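Local coordinates for conserved domain protein (PDB 2I7R), which is of unknown function but belongs to the glyoxalase/bleomycin resistance/dioxygenase superfamily, whose members include metal-dependent enzymes and drug-binding resistance proteins, at residues 17-22 with 105-110; 21-26 with 39-44. All blocks are in the same frame, centred on the assembly; numbering follows the deposited sequence.

Overall arrangement
Both interactions use helix 16-27, and they meet it from different parts of the chain. Interaction 1 sets its early turns against the loop that joins strands 100-105 and 111-116 of the second four-stranded sheet, a surface contact across two halves of the fold. Interaction 2, whose centre lies about 9 Å away, is a buried contact in which the following turns receive a phenylalanine from strand 38-43 of the first sheet. A proline ring, small methyl groups and the Asp22 stem serve the first, the end of an aromatic ring against the stems of Leu23 and Glu24 the second; both are packing contacts. They adjoin directly: Cys20 packs on Phe41 and Ala39, and Pro107 also touches Leu23 and Ile26.

Interaction 1. Residues 17-22 with 105-110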
ATOM      1  N   PRO A  17     -18.586  -2.047  -3.071  1.00 23.45           N
ATOM      2  CA  PRO A  17     -19.371  -2.493  -1.914  1.00 23.43           C
ATOM      3  C   PRO A  17     -19.013  -3.881  -1.379  1.00 23.38           C
ATOM      4  O   PRO A  17     -18.928  -4.036  -0.168  1.00 22.83           O
ATOM      5  CB  PRO A  17     -20.835  -2.377  -2.390  1.00 23.49           C
ATOM      6  CG  PRO A  17     -20.770  -1.281  -3.466  1.00 22.87           C
ATOM      7  CD  PRO A  17     -19.476  -1.628  -4.182  1.00 23.64           C
ATOM      8  N   GLN A  18     -18.768  -4.857  -2.250  1.00 22.85           N
ATOM      9  CA  GLN A  18     -18.425  -6.208  -1.781  1.00 22.94           C
ATOM     10  C   GLN A  18     -17.018  -6.279  -1.178  1.00 21.77           C
ATOM     11  O   GLN A  18     -16.800  -6.880  -0.125  1.00 20.90           O
ATOM     12  CB  GLN A  18     -18.559  -7.238  -2.913  1.00 24.12           C
ATOM     13  CG  GLN A  18     -18.546  -8.711  -2.430  1.00 28.55           C
ATOM     14  CD  GLN A  18     -19.643  -8.995  -1.384  1.00 34.12           C
ATOM     15  OE1 GLN A  18     -19.368  -9.457  -0.259  1.00 35.78           O
ATOM     16  NE2 GLN A  18     -20.884  -8.686  -1.744  1.00 35.84           N
ATOM     17  N   VAL A  19     -16.058  -5.672  -1.869  1.00 20.33           N
ATOM     18  CA  VAL A  19     -14.691  -5.646  -1.374  1.00 19.59           C
ATOM     19  C   VAL A  19     -14.685  -4.924  -0.015  1.00 19.48           C
ATOM     20  O   VAL A  19     -14.034  -5.369   0.918  1.00 19.28           O
ATOM     21  CB  VAL A  19     -13.717  -5.032  -2.444  1.00 19.40           C
ATOM     22  CG1 VAL A  19     -12.274  -4.936  -1.926  1.00 17.42           C
ATOM     23  CG2 VAL A  19     -13.777  -5.855  -3.718  1.00 15.02           C
ATOM     24  N   CYS A  20     -15.482  -3.857   0.097  1.00 20.05           N
ATOM     25  CA  CYS A  20     -15.590  -3.059   1.327  1.00 19.42           C
ATOM     26  C   CYS A  20     -16.147  -3.906   2.450  1.00 19.04           C
ATOM     27  O   CYS A  20     -15.540  -3.973   3.538  1.00 18.21           O
ATOM     28  CB  CYS A  20     -16.445  -1.779   1.149  1.00 18.75           C
ATOM     29  SG  CYS A  20     -16.583  -0.856   2.703  1.00 21.92           S
ATOM     30  N   ALA A  21     -17.295  -4.538   2.187  1.00 18.75           N
ATOM     31  CA  ALA A  21     -17.958  -5.404   3.165  1.00 18.85           C
ATOM     32  C   ALA A  21     -17.013  -6.516   3.676  1.00 18.82           C
ATOM     33  O   ALA A  21     -16.914  -6.778   4.875  1.00 18.54           O
ATOM     34  CB  ALA A  21     -19.206  -5.999   2.561  1.00 19.18           C
ATOM     35  N   ASP A  22     -16.287  -7.139   2.753  1.00 19.75           N
ATOM     36  CA  ASP A  22     -15.323  -8.194   3.101  1.00 20.08           C
ATOM     37  C   ASP A  22     -14.169  -7.677   3.979  1.00 19.88           C
ATOM     38  O   ASP A  22     -13.776  -8.322   4.942  1.00 20.05           O
ATOM     39  CB  ASP A  22     -14.744  -8.824   1.835  1.00 20.19           C
ATOM     40  CG  ASP A  22     -15.757  -9.653   1.063  1.00 21.90           C
ATOM     41  OD1 ASP A  22     -16.854  -9.902   1.594  1.00 26.51           O
ATOM     42  OD2 ASP A  22     -15.446 -10.046  -0.081  1.00 23.56           O
ATOM     43  N   GLN A 105      -5.800 -14.200   3.425  1.00 20.27           N
ATOM     44  CA  GLN A 105      -6.211 -13.857   2.084  1.00 20.16           C
ATOM     45  C   GLN A 105      -7.268 -12.796   2.230  1.00 19.65           C
ATOM     46  O   GLN A 105      -8.286 -13.039   2.885  1.00 20.13           O
ATOM     47  CB  GLN A 105      -6.790 -15.075   1.348  1.00 20.86           C
ATOM     48  CG  GLN A 105      -7.125 -14.819  -0.133  1.00 22.23           C
ATOM     49  CD  GLN A 105      -5.901 -14.327  -0.918  1.00 27.29           C
ATOM     50  OE1 GLN A 105      -4.911 -15.052  -1.114  1.00 28.16           O
ATOM     51  NE2 GLN A 105      -5.960 -13.080  -1.348  1.00 29.06           N
ATOM     52  N   GLY A 106      -7.031 -11.615   1.670  1.00 18.70           N
ATOM     53  CA  GLY A 106      -8.091 -10.582   1.680  1.00 18.77           C
ATOM     54  C   GLY A 106      -8.878 -10.652   0.380  1.00 18.84           C
ATOM     55  O   GLY A 106      -8.541 -11.479  -0.496  1.00 19.02           O
ATOM     56  N   PRO A 107      -9.936  -9.804   0.227  1.00 18.37           N
ATOM     57  CA  PRO A 107     -10.720  -9.851  -1.034  1.00 17.44           C
ATOM     58  C   PRO A 107      -9.942  -9.286  -2.203  1.00 17.80           C
ATOM     59  O   PRO A 107      -8.986  -8.534  -1.981  1.00 17.97           O
ATOM     60  CB  PRO A 107     -11.926  -8.963  -0.723  1.00 16.12           C
ATOM     61  CG  PRO A 107     -11.393  -7.952   0.259  1.00 18.10           C
ATOM     62  CD  PRO A 107     -10.465  -8.780   1.154  1.00 17.67           C
ATOM     63  N   ALA A 108     -10.322  -9.642  -3.441  1.00 18.37           N
ATOM     64  CA  ALA A 108      -9.763  -8.988  -4.644  1.00 18.96           C
ATOM     65  C   ALA A 108      -8.272  -9.167  -4.838  1.00 19.47           C
ATOM     66  O   ALA A 108      -7.598  -8.282  -5.400  1.00 19.97           O
ATOM     67  CB  ALA A 108     -10.116  -7.490  -4.687  1.00 19.31           C
ATOM     68  N   GLY A 109      -7.743 -10.314  -4.408  1.00 19.86           N
ATOM     69  CA  GLY A 109      -6.309 -10.567  -4.558  1.00 18.28           C
ATOM     70  C   GLY A 109      -5.469  -9.996  -3.410  1.00 18.39           C
ATOM     71  O   GLY A 109      -4.266 -10.273  -3.357  1.00 17.97           O
ATOM     72  N   LEU A 110      -6.066  -9.214  -2.492  1.00 17.32           N
ATOM     73  CA  LEU A 110      -5.253  -8.577  -1.417  1.00 17.20           C
ATOM     74  C   LEU A 110      -4.835  -9.634  -0.428  1.00 17.29           C
ATOM     75  O   LEU A 110      -5.595 -10.572  -0.208  1.00 17.92           O
ATOM     76  CB  LEU A 110      -6.001  -7.499  -0.643  1.00 16.13           C
ATOM     77  CG  LEU A 110      -6.487  -6.334  -1.507  1.00 16.45           C
ATOM     78  CD1 LEU A 110      -7.598  -5.610  -0.835  1.00 16.34           C
ATOM     79  CD2 LEU A 110      -5.328  -5.466  -1.849  1.00 11.56           C
TER
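Pro107 presses its ring against one side of helix 16-27, between Val19 and Asp22, which lie one turn apart. Its CG lies 3.8 Å from CG1 of Val19 and equally near the carbonyl oxygen of that residue. The CB of Asp22 approaches the same proline carbon at 3.8 Å, while its carboxylate runs on past the ring, with OD2 3.7 Å from Pro107 CB. Val19 spreads its two methyls over neighbouring residues: CG1, anti to the backbone N (chi1 178°), takes the proline, and CG2 reaches the CB of Ala108 at 4.1 Å. The loop 106-110 is the hairpin link between strands 100-105 and 111-116 of the second βαβββ module of this glyoxalase-type fold, and the helix belongs to the first, so the contact joins the two modules. The loop is shaped by its own bonds: Leu110 N donates to Pro107 O, and Gly106 N to Leu110 O. Gln105 adds a nearly straight side-chain bond from NE2 to the carbonyl O of Gly106 (3.2 Å, 171°). Farther out, Leu50 of strand 46-51 touches Val19, and Val13 meets Ala108.

Interaction 2. Residues 21-26 with 39-44; sequences ADLEHI and AQFTIG
Phe41 carries its CG anti to its own carbonyl carbon (chi1 -69°), which sends the ring from strand 38-43 toward helix 16-27; Glu24 adopts the same kind of first torsion (chi1 -53°) and then runs straight on beyond CG, which carries its methylene stem past the outer end of that ring. The closest approach is here: CG of Glu24 sits at the ring edge, near its plane, 3.6 Å from Phe41 CE1 and 3.7 Å from CZ. The Glu24 stem runs roughly perpendicular to the Phe41 side chain, and the carboxylate plane stands 87° from the ring. Leu23 comes in obliquely, its CB 3.8 Å from Phe41 CZ and its CD2 4.1 Å from CE2. Two consecutive helix residues thus meet the end of the ring, Glu24 at the edge and Leu23 obliquely, by apolar contact. Glu24 has an aliphatic part that serves the packing and an acidic end engaged beyond it, where OE2 accepts a hydrogen bond from the backbone N of Ala31. That bond ties the side chain to the loop that follows the helix and probably helps to keep its stem against the aromatic ring. Cys20 and Leu27, one turn before and one turn after, also touch Phe41. This is helix-on-sheet packing within the first βαβββ module of a glyoxalase-type fold: helix 16-27 packs along strand 38-43, running in nearly the same direction, Leu50 of the adjoining strand 46-51 touches Leu23, and farther along the chain Ile43 packs on Leu6 of the second subunit.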
ATOM      1  N   ALA A  21     -17.295  -4.538   2.187  1.00 18.75           N
ATOM      2  CA  ALA A  21     -17.958  -5.404   3.165  1.00 18.85           C
ATOM      3  C   ALA A  21     -17.013  -6.516   3.676  1.00 18.82           C
ATOM      4  O   ALA A  21     -16.914  -6.778   4.875  1.00 18.54           O
ATOM      5  CB  ALA A  21     -19.206  -5.999   2.561  1.00 19.18           C
ATOM      6  N   ASP A  22     -16.287  -7.139   2.753  1.00 19.75           N
ATOM      7  CA  ASP A  22     -15.323  -8.194   3.101  1.00 20.08           C
ATOM      8  C   ASP A  22     -14.169  -7.677   3.979  1.00 19.88           C
ATOM      9  O   ASP A  22     -13.776  -8.322   4.942  1.00 20.05           O
ATOM     10  CB  ASP A  22     -14.744  -8.824   1.835  1.00 20.19           C
ATOM     11  CG  ASP A  22     -15.757  -9.653   1.063  1.00 21.90           C
ATOM     12  OD1 ASP A  22     -16.854  -9.902   1.594  1.00 26.51           O
ATOM     13  OD2 ASP A  22     -15.446 -10.046  -0.081  1.00 23.56           O
ATOM     14  N   LEU A  23     -13.616  -6.536   3.594  1.00 19.47           N
ATOM     15  CA  LEU A  23     -12.547  -5.867   4.339  1.00 20.36           C
ATOM     16  C   LEU A  23     -12.978  -5.464   5.759  1.00 20.05           C
ATOM     17  O   LEU A  23     -12.214  -5.627   6.690  1.00 18.86           O
ATOM     18  CB  LEU A  23     -12.038  -4.661   3.541  1.00 20.07           C
ATOM     19  CG  LEU A  23     -10.529  -4.420   3.412  1.00 22.96           C
ATOM     20  CD1 LEU A  23      -9.665  -5.704   3.370  1.00 21.03           C
ATOM     21  CD2 LEU A  23     -10.197  -3.462   2.228  1.00 21.53           C
ATOM     22  N   GLU A  24     -14.226  -5.006   5.934  1.00 20.74           N
ATOM     23  CA  GLU A  24     -14.772  -4.746   7.285  1.00 21.75           C
ATOM     24  C   GLU A  24     -14.790  -5.969   8.219  1.00 22.21           C
ATOM     25  O   GLU A  24     -14.462  -5.841   9.391  1.00 22.10           O
ATOM     26  CB  GLU A  24     -16.171  -4.126   7.205  1.00 21.51           C
ATOM     27  CG  GLU A  24     -16.220  -2.893   6.323  1.00 22.56           C
ATOM     28  CD  GLU A  24     -17.585  -2.220   6.272  1.00 24.08           C
ATOM     29  OE1 GLU A  24     -18.620  -2.910   6.107  1.00 25.09           O
ATOM     30  OE2 GLU A  24     -17.604  -0.975   6.381  1.00 27.82           O
ATOM     31  N   HIS A  25     -15.181  -7.146   7.709  1.00 22.48           N
ATOM     32  CA  HIS A  25     -15.143  -8.361   8.528  1.00 22.72           C
ATOM     33  C   HIS A  25     -13.701  -8.726   8.859  1.00 22.53           C
ATOM     34  O   HIS A  25     -13.379  -9.038  10.006  1.00 21.97           O
ATOM     35  CB  HIS A  25     -15.845  -9.537   7.850  1.00 23.14           C
ATOM     36  CG  HIS A  25     -17.314  -9.348   7.695  1.00 26.09           C
ATOM     37  ND1 HIS A  25     -17.913  -9.157   6.471  1.00 30.51           N
ATOM     38  CD2 HIS A  25     -18.309  -9.310   8.611  1.00 28.73           C
ATOM     39  CE1 HIS A  25     -19.216  -9.012   6.637  1.00 31.89           C
ATOM     40  NE2 HIS A  25     -19.482  -9.109   7.928  1.00 31.57           N
ATOM     41  N   ILE A  26     -12.821  -8.654   7.864  1.00 22.36           N
ATOM     42  CA  ILE A  26     -11.425  -8.994   8.119  1.00 22.08           C
ATOM     43  C   ILE A  26     -10.758  -8.050   9.127  1.00 21.85           C
ATOM     44  O   ILE A  26     -10.016  -8.495   9.996  1.00 22.09           O
ATOM     45  CB  ILE A  26     -10.632  -9.026   6.832  1.00 22.44           C
ATOM     46  CG1 ILE A  26     -11.061 -10.243   6.005  1.00 22.62           C
ATOM     47  CG2 ILE A  26      -9.106  -9.021   7.143  1.00 23.00           C
ATOM     48  CD1 ILE A  26     -10.750 -10.121   4.562  1.00 23.18           C
ATOM     49  N   ALA A  39     -14.657   3.649  -0.858  1.00 23.10           N
ATOM     50  CA  ALA A  39     -14.721   3.367   0.599  1.00 22.17           C
ATOM     51  C   ALA A  39     -13.412   3.802   1.248  1.00 22.27           C
ATOM     52  O   ALA A  39     -12.334   3.717   0.638  1.00 22.29           O
ATOM     53  CB  ALA A  39     -14.982   1.870   0.881  1.00 22.19           C
ATOM     54  N   GLN A  40     -13.500   4.288   2.476  1.00 21.87           N
ATOM     55  CA  GLN A  40     -12.333   4.783   3.167  1.00 21.76           C
ATOM     56  C   GLN A  40     -12.240   4.085   4.486  1.00 21.69           C
ATOM     57  O   GLN A  40     -13.194   4.118   5.264  1.00 23.07           O
ATOM     58  CB  GLN A  40     -12.452   6.293   3.439  1.00 21.56           C
ATOM     59  CG  GLN A  40     -11.498   6.826   4.540  1.00 20.60           C
ATOM     60  CD  GLN A  40     -11.835   8.274   4.928  1.00 22.39           C
ATOM     61  OE1 GLN A  40     -12.115   9.104   4.057  1.00 22.72           O
ATOM     62  NE2 GLN A  40     -11.816   8.573   6.226  1.00 19.94           N
ATOM     63  N   PHE A  41     -11.075   3.510   4.763  1.00 20.56           N
ATOM     64  CA  PHE A  41     -10.792   2.954   6.054  1.00 19.84           C
ATOM     65  C   PHE A  41      -9.671   3.753   6.667  1.00 20.63           C
ATOM     66  O   PHE A  41      -8.745   4.165   5.976  1.00 20.84           O
ATOM     67  CB  PHE A  41     -10.329   1.490   5.932  1.00 19.38           C
ATOM     68  CG  PHE A  41     -11.405   0.534   5.479  1.00 17.71           C
ATOM     69  CD1 PHE A  41     -12.114  -0.219   6.409  1.00 17.64           C
ATOM     70  CD2 PHE A  41     -11.699   0.378   4.132  1.00 16.38           C
ATOM     71  CE1 PHE A  41     -13.099  -1.117   6.006  1.00 16.49           C
ATOM     72  CE2 PHE A  41     -12.687  -0.547   3.722  1.00 14.18           C
ATOM     73  CZ  PHE A  41     -13.375  -1.277   4.650  1.00 13.64           C
ATOM     74  N   THR A  42      -9.756   3.972   7.972  1.00 21.40           N
ATOM     75  CA  THR A  42      -8.616   4.455   8.746  1.00 22.48           C
ATOM     76  C   THR A  42      -8.083   3.257   9.551  1.00 22.37           C
ATOM     77  O   THR A  42      -8.850   2.524  10.191  1.00 22.80           O
ATOM     78  CB  THR A  42      -9.033   5.662   9.619  1.00 22.97           C
ATOM     79  OG1 THR A  42      -9.528   6.708   8.752  1.00 24.95           O
ATOM     80  CG2 THR A  42      -7.859   6.205  10.446  1.00 24.04           C
ATOM     81  N   ILE A  43      -6.787   3.006   9.440  1.00 22.10           N
ATOM     82  CA  ILE A  43      -6.154   1.938  10.182  1.00 22.43           C
ATOM     83  C   ILE A  43      -4.959   2.502  10.923  1.00 23.74           C
ATOM     84  O   ILE A  43      -3.821   2.475  10.417  1.00 24.05           O
ATOM     85  CB  ILE A  43      -5.697   0.749   9.296  1.00 21.99           C
ATOM     86  CG1 ILE A  43      -6.789   0.310   8.285  1.00 20.76           C
ATOM     87  CG2 ILE A  43      -5.283  -0.402  10.199  1.00 22.52           C
ATOM     88  CD1 ILE A  43      -6.303  -0.636   7.146  1.00 21.28           C
ATOM     89  N   GLY A  44      -5.227   3.002  12.126  1.00 24.72           N
ATOM     90  CA  GLY A  44      -4.220   3.674  12.938  1.00 26.25           C
ATOM     91  C   GLY A  44      -3.886   4.996  12.277  1.00 27.50           C
ATOM     92  O   GLY A  44      -4.739   5.852  12.138  1.00 27.49           O
TER